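Long-range contacts in methanol--corrinoid protein co-methyltransferase (Methanosarcina barkeri, PDB 2I2X), which catalyses methyl transfer from methanol to the cob(I)amide carried by its corrinoid protein partner MtaC, the zinc-dependent methanol-activating step of methanogenesis: residues Ala158-Val163 / Gly211-Gly216; Leu184-Gly189 / Lys438-Cys443. All coordinates share one frame; numbering follows the deposited sequence.

Contact 1 (Ala158-Val163 / Gly211-Gly216)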
# COMPACT_ATOMS: atom_id res chain seq x y z
N ALA A 158 10.29 -2.89 -24.92
CA ALA A 158 11.10 -2.76 -23.71
C ALA A 158 12.27 -1.82 -23.94
O ALA A 158 12.97 -1.91 -24.94
CB ALA A 158 11.55 -4.11 -23.17
N ASP A 159 12.43 -0.88 -23.00
CA ASP A 159 13.46 0.15 -23.05
C ASP A 159 14.68 -0.26 -22.23
O ASP A 159 15.83 -0.01 -22.63
CB ASP A 159 12.89 1.46 -22.50
CG ASP A 159 11.75 2.02 -23.34
OD1 ASP A 159 10.63 2.19 -22.80
OD2 ASP A 159 11.95 2.32 -24.54
N LEU A 160 14.45 -0.89 -21.09
CA LEU A 160 15.54 -1.32 -20.21
C LEU A 160 15.46 -2.83 -20.06
O LEU A 160 14.36 -3.40 -20.02
CB LEU A 160 15.46 -0.63 -18.83
CG LEU A 160 15.15 0.89 -18.85
CD1 LEU A 160 14.62 1.37 -17.50
CD2 LEU A 160 16.30 1.76 -19.25
N LEU A 161 16.62 -3.47 -19.99
CA LEU A 161 16.67 -4.92 -19.90
C LEU A 161 17.38 -5.34 -18.62
O LEU A 161 18.45 -4.81 -18.31
CB LEU A 161 17.41 -5.51 -21.11
CG LEU A 161 16.93 -5.12 -22.52
CD1 LEU A 161 17.82 -5.73 -23.59
CD2 LEU A 161 15.47 -5.52 -22.74
N SER A 162 16.81 -6.28 -17.88
CA SER A 162 17.34 -6.72 -16.61
C SER A 162 17.02 -8.20 -16.44
O SER A 162 16.20 -8.75 -17.19
CB SER A 162 16.66 -5.97 -15.48
OG SER A 162 17.27 -4.72 -15.22
N VAL A 163 17.65 -8.81 -15.44
CA VAL A 163 17.31 -10.17 -15.00
C VAL A 163 17.75 -10.24 -13.56
O VAL A 163 18.65 -9.50 -13.16
CB VAL A 163 18.06 -11.29 -15.82
CG1 VAL A 163 19.54 -11.01 -15.94
CG2 VAL A 163 17.87 -12.67 -15.17
N GLY A 211 19.19 -1.19 -29.96
CA GLY A 211 19.10 0.22 -29.55
C GLY A 211 18.40 0.40 -28.21
O GLY A 211 17.82 1.45 -27.96
N THR A 212 18.43 -0.63 -27.35
CA THR A 212 17.85 -0.51 -26.03
C THR A 212 18.91 -0.40 -24.93
O THR A 212 20.10 -0.19 -25.19
CB THR A 212 16.89 -1.66 -25.74
OG1 THR A 212 17.62 -2.90 -25.74
CG2 THR A 212 15.75 -1.67 -26.79
N ILE A 213 18.49 -0.51 -23.68
CA ILE A 213 19.46 -0.33 -22.61
C ILE A 213 19.76 -1.56 -21.80
O ILE A 213 18.86 -2.21 -21.30
CB ILE A 213 19.17 0.94 -21.79
CG1 ILE A 213 19.90 2.10 -22.51
CG2 ILE A 213 19.69 0.79 -20.34
CD1 ILE A 213 19.08 3.28 -22.72
N SER A 214 21.03 -1.89 -21.72
CA SER A 214 21.48 -2.98 -20.87
C SER A 214 21.52 -2.39 -19.46
O SER A 214 22.44 -1.64 -19.12
CB SER A 214 22.85 -3.48 -21.35
OG SER A 214 23.37 -4.46 -20.48
N ALA A 215 20.52 -2.69 -18.65
CA ALA A 215 20.33 -1.94 -17.43
C ALA A 215 21.11 -2.46 -16.20
O ALA A 215 21.84 -1.70 -15.58
CB ALA A 215 18.84 -1.77 -17.13
N GLY A 216 20.96 -3.74 -15.86
CA GLY A 216 21.72 -4.34 -14.77
C GLY A 216 20.92 -5.41 -14.03
O GLY A 216 19.73 -5.59 -14.30
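Two neighbouring parallel strands of the TIM barrel, 160-163 and 213-216, meet here, joined by a connection that is mostly helix and ends in helix 181-210. Gly-211, at positive phi, closes that helix with a Schellman motif, and the chain turns straight into the second strand. Three backbone bonds hold the pair. Ile-213 N donates to Asp-159 O at 2.9 Å, and Ala-215 N to Leu-161 O at 3.0 Å. Between them Leu-161 N reaches Ile-213 O at 2.9 Å, nearly along the C=O axis. Leu-160 and Ile-213 run alongside each other on one face, CD2 of the leucine touching CG2 of the isoleucine at 3.7 Å. On the other face Leu-161 crosses Thr-212 at about a right angle, packing CD1 3.6 Å from Thr-212 OG1, whose hydrogen-bond partner is Thr-210 OG1. Further along, Ser-162 OG, anti to its own carbonyl carbon, donates in the carbonyl plane to Gly-216 O at 2.8 Å and is also hydrogen-bonded to Arg-123 of strand 119-126. A valine here would remove the hydroxyl and would probably leave the buried Gly-216 carbonyl and the Arg-123 guanidinium each short of a partner. The hydroxyl thus bonds to both neighbouring strands, two residues before the zinc ligand Glu-164.

Contact 2 (Leu184-Gly189 / Lys438-Cys443)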
# COMPACT_ATOMS: atom_id res chain seq x y z
N LEU A 184 29.57 -18.64 1.37
CA LEU A 184 29.03 -17.36 0.93
C LEU A 184 29.96 -16.65 -0.06
O LEU A 184 29.52 -16.26 -1.14
CB LEU A 184 28.72 -16.46 2.13
CG LEU A 184 27.34 -16.41 2.82
CD1 LEU A 184 26.38 -17.55 2.50
CD2 LEU A 184 27.55 -16.27 4.34
N LEU A 185 31.24 -16.51 0.32
CA LEU A 185 32.28 -15.92 -0.55
C LEU A 185 32.39 -16.61 -1.91
O LEU A 185 32.52 -15.95 -2.96
CB LEU A 185 33.64 -15.97 0.13
CG LEU A 185 34.64 -14.80 -0.06
CD1 LEU A 185 36.02 -15.21 0.30
CD2 LEU A 185 34.63 -14.20 -1.46
N TYR A 186 32.30 -17.93 -1.90
CA TYR A 186 32.48 -18.67 -3.12
C TYR A 186 31.25 -18.55 -4.01
O TYR A 186 31.37 -18.20 -5.19
CB TYR A 186 32.82 -20.13 -2.79
CG TYR A 186 33.01 -21.05 -3.96
CD1 TYR A 186 34.05 -20.86 -4.87
CD2 TYR A 186 32.17 -22.17 -4.14
CE1 TYR A 186 34.26 -21.77 -5.95
CE2 TYR A 186 32.36 -23.07 -5.22
CZ TYR A 186 33.40 -22.86 -6.10
OH TYR A 186 33.56 -23.72 -7.14
N SER A 187 30.08 -18.86 -3.45
CA SER A 187 28.81 -18.78 -4.20
C SER A 187 28.54 -17.43 -4.80
O SER A 187 28.26 -17.33 -6.00
CB SER A 187 27.60 -19.20 -3.34
OG SER A 187 27.61 -18.53 -2.10
N ILE A 188 28.67 -16.40 -4.00
CA ILE A 188 28.31 -15.06 -4.46
C ILE A 188 29.48 -14.41 -5.20
O ILE A 188 29.37 -14.01 -6.37
CB ILE A 188 27.86 -14.13 -3.26
CG1 ILE A 188 26.75 -14.80 -2.42
CG2 ILE A 188 27.48 -12.77 -3.75
CD1 ILE A 188 26.46 -14.08 -1.11
N GLY A 189 30.59 -14.28 -4.50
CA GLY A 189 31.78 -13.64 -5.07
C GLY A 189 32.37 -14.37 -6.27
O GLY A 189 32.68 -13.74 -7.26
N LYS A 438 43.95 -21.37 -5.41
CA LYS A 438 43.85 -22.15 -4.18
C LYS A 438 42.40 -22.24 -3.66
O LYS A 438 41.87 -23.35 -3.43
CB LYS A 438 44.70 -21.45 -3.13
CG LYS A 438 45.16 -22.22 -1.92
CD LYS A 438 44.76 -23.65 -1.80
CE LYS A 438 45.29 -24.13 -0.45
NZ LYS A 438 44.54 -25.28 0.11
N PHE A 439 41.78 -21.08 -3.45
CA PHE A 439 40.43 -20.99 -2.92
C PHE A 439 39.46 -21.65 -3.89
O PHE A 439 38.62 -22.47 -3.49
CB PHE A 439 40.04 -19.53 -2.68
CG PHE A 439 38.66 -19.35 -2.08
CD1 PHE A 439 38.45 -19.54 -0.70
CD2 PHE A 439 37.58 -18.98 -2.89
CE1 PHE A 439 37.20 -19.37 -0.13
CE2 PHE A 439 36.33 -18.80 -2.34
CZ PHE A 439 36.12 -18.99 -0.95
N MET A 440 39.59 -21.31 -5.16
CA MET A 440 38.72 -21.90 -6.15
C MET A 440 38.80 -23.41 -6.05
O MET A 440 37.74 -24.09 -5.96
CB MET A 440 39.02 -21.39 -7.56
CG MET A 440 38.69 -19.90 -7.72
SD MET A 440 36.96 -19.46 -7.26
CE MET A 440 36.19 -19.95 -8.81
N ASP A 441 40.02 -23.93 -6.03
CA ASP A 441 40.24 -25.38 -5.97
C ASP A 441 39.75 -26.01 -4.69
O ASP A 441 39.10 -27.04 -4.76
CB ASP A 441 41.70 -25.80 -6.23
CG ASP A 441 41.84 -27.34 -6.33
OD1 ASP A 441 41.16 -27.95 -7.20
OD2 ASP A 441 42.59 -27.93 -5.50
N ASP A 442 40.04 -25.41 -3.53
CA ASP A 442 39.49 -25.89 -2.25
C ASP A 442 37.97 -25.99 -2.31
O ASP A 442 37.39 -26.99 -1.86
CB ASP A 442 39.86 -24.97 -1.07
CG ASP A 442 41.31 -25.11 -0.62
OD1 ASP A 442 42.03 -26.01 -1.11
OD2 ASP A 442 41.74 -24.32 0.25
N CYS A 443 37.32 -24.94 -2.86
CA CYS A 443 35.87 -24.87 -2.85
C CYS A 443 35.25 -25.83 -3.83
O CYS A 443 34.24 -26.51 -3.50
CB CYS A 443 35.35 -23.44 -3.11
SG CYS A 443 35.79 -22.28 -1.82
O HOH W 1 35.89 -23.68 -8.24
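Two sulfur-bearing side chains of helix 436-450 meet the ring of Tyr-186, one over a face and one at the edge. With CG anti to the backbone N (chi1 179°), the tyrosine reaches out from helix 181-210 so that Cys-443 CB sits over the centre of one ring face, a CH-pi contact. The cysteine SG, anti to its own carbonyl carbon, leans back toward the root of the ring and lies obliquely, 4.1 Å from the Tyr-186 centroid. Met-440 comes to the edge instead: its chain bends at chi2 and chi3, bringing SD close to the ring plane and 3.8 Å from Tyr-186 CE1, a Met-aromatic contact. Phe-439 packs against the root of the tyrosine, its CE2 3.8 Å from Tyr-186 CB, and sets its CZ 4.0 Å from Leu-185 CD1; the leucine crosses it obliquely. One face of this phenyl ring carries Cys-443 SG, 3.4 Å above its plane and displaced from the ring centre, so the thiol touches both aromatic rings. Phe-439 also stacks with Tyr-390 of helix 389-409, which ties a third helix to the pair. The two short helical segments cross at -104°, their axes 10.9 Å apart, and these side chains fill the separation. At the tip of the tyrosine a water lies 2.6 Å from Tyr-186 OH and donates to Met-440 O at 3.0 Å. No direct hydrogen bond joins the segments: sulfur, ring and aliphatic surfaces do the packing, while the phenol hydroxyl, at the end of a buried side chain, is hydrogen-bonded to a water that also binds the backbone of helix 436-450.

In the fold
Helix 181-210 is the common element: its first turns supply 184-189 in contact 2, and after its last turn the chain runs directly into strand 213-216 of contact 1. The order along the chain is 158-163, 184-189, 211-216, 438-443, so the two contacts interleave. Their centres lie 30 Å apart and their nearest atoms about 13 Å, so they do not meet. Contact 1 belongs to the parallel barrel sheet beside the zinc and corrinoid sites; contact 2 lies farther from the centre of the chain, away from those sites, where the C-terminal helix 436-450 packs on the same long helix. That one helix thus spans from the barrel strands to the C-terminal helical region.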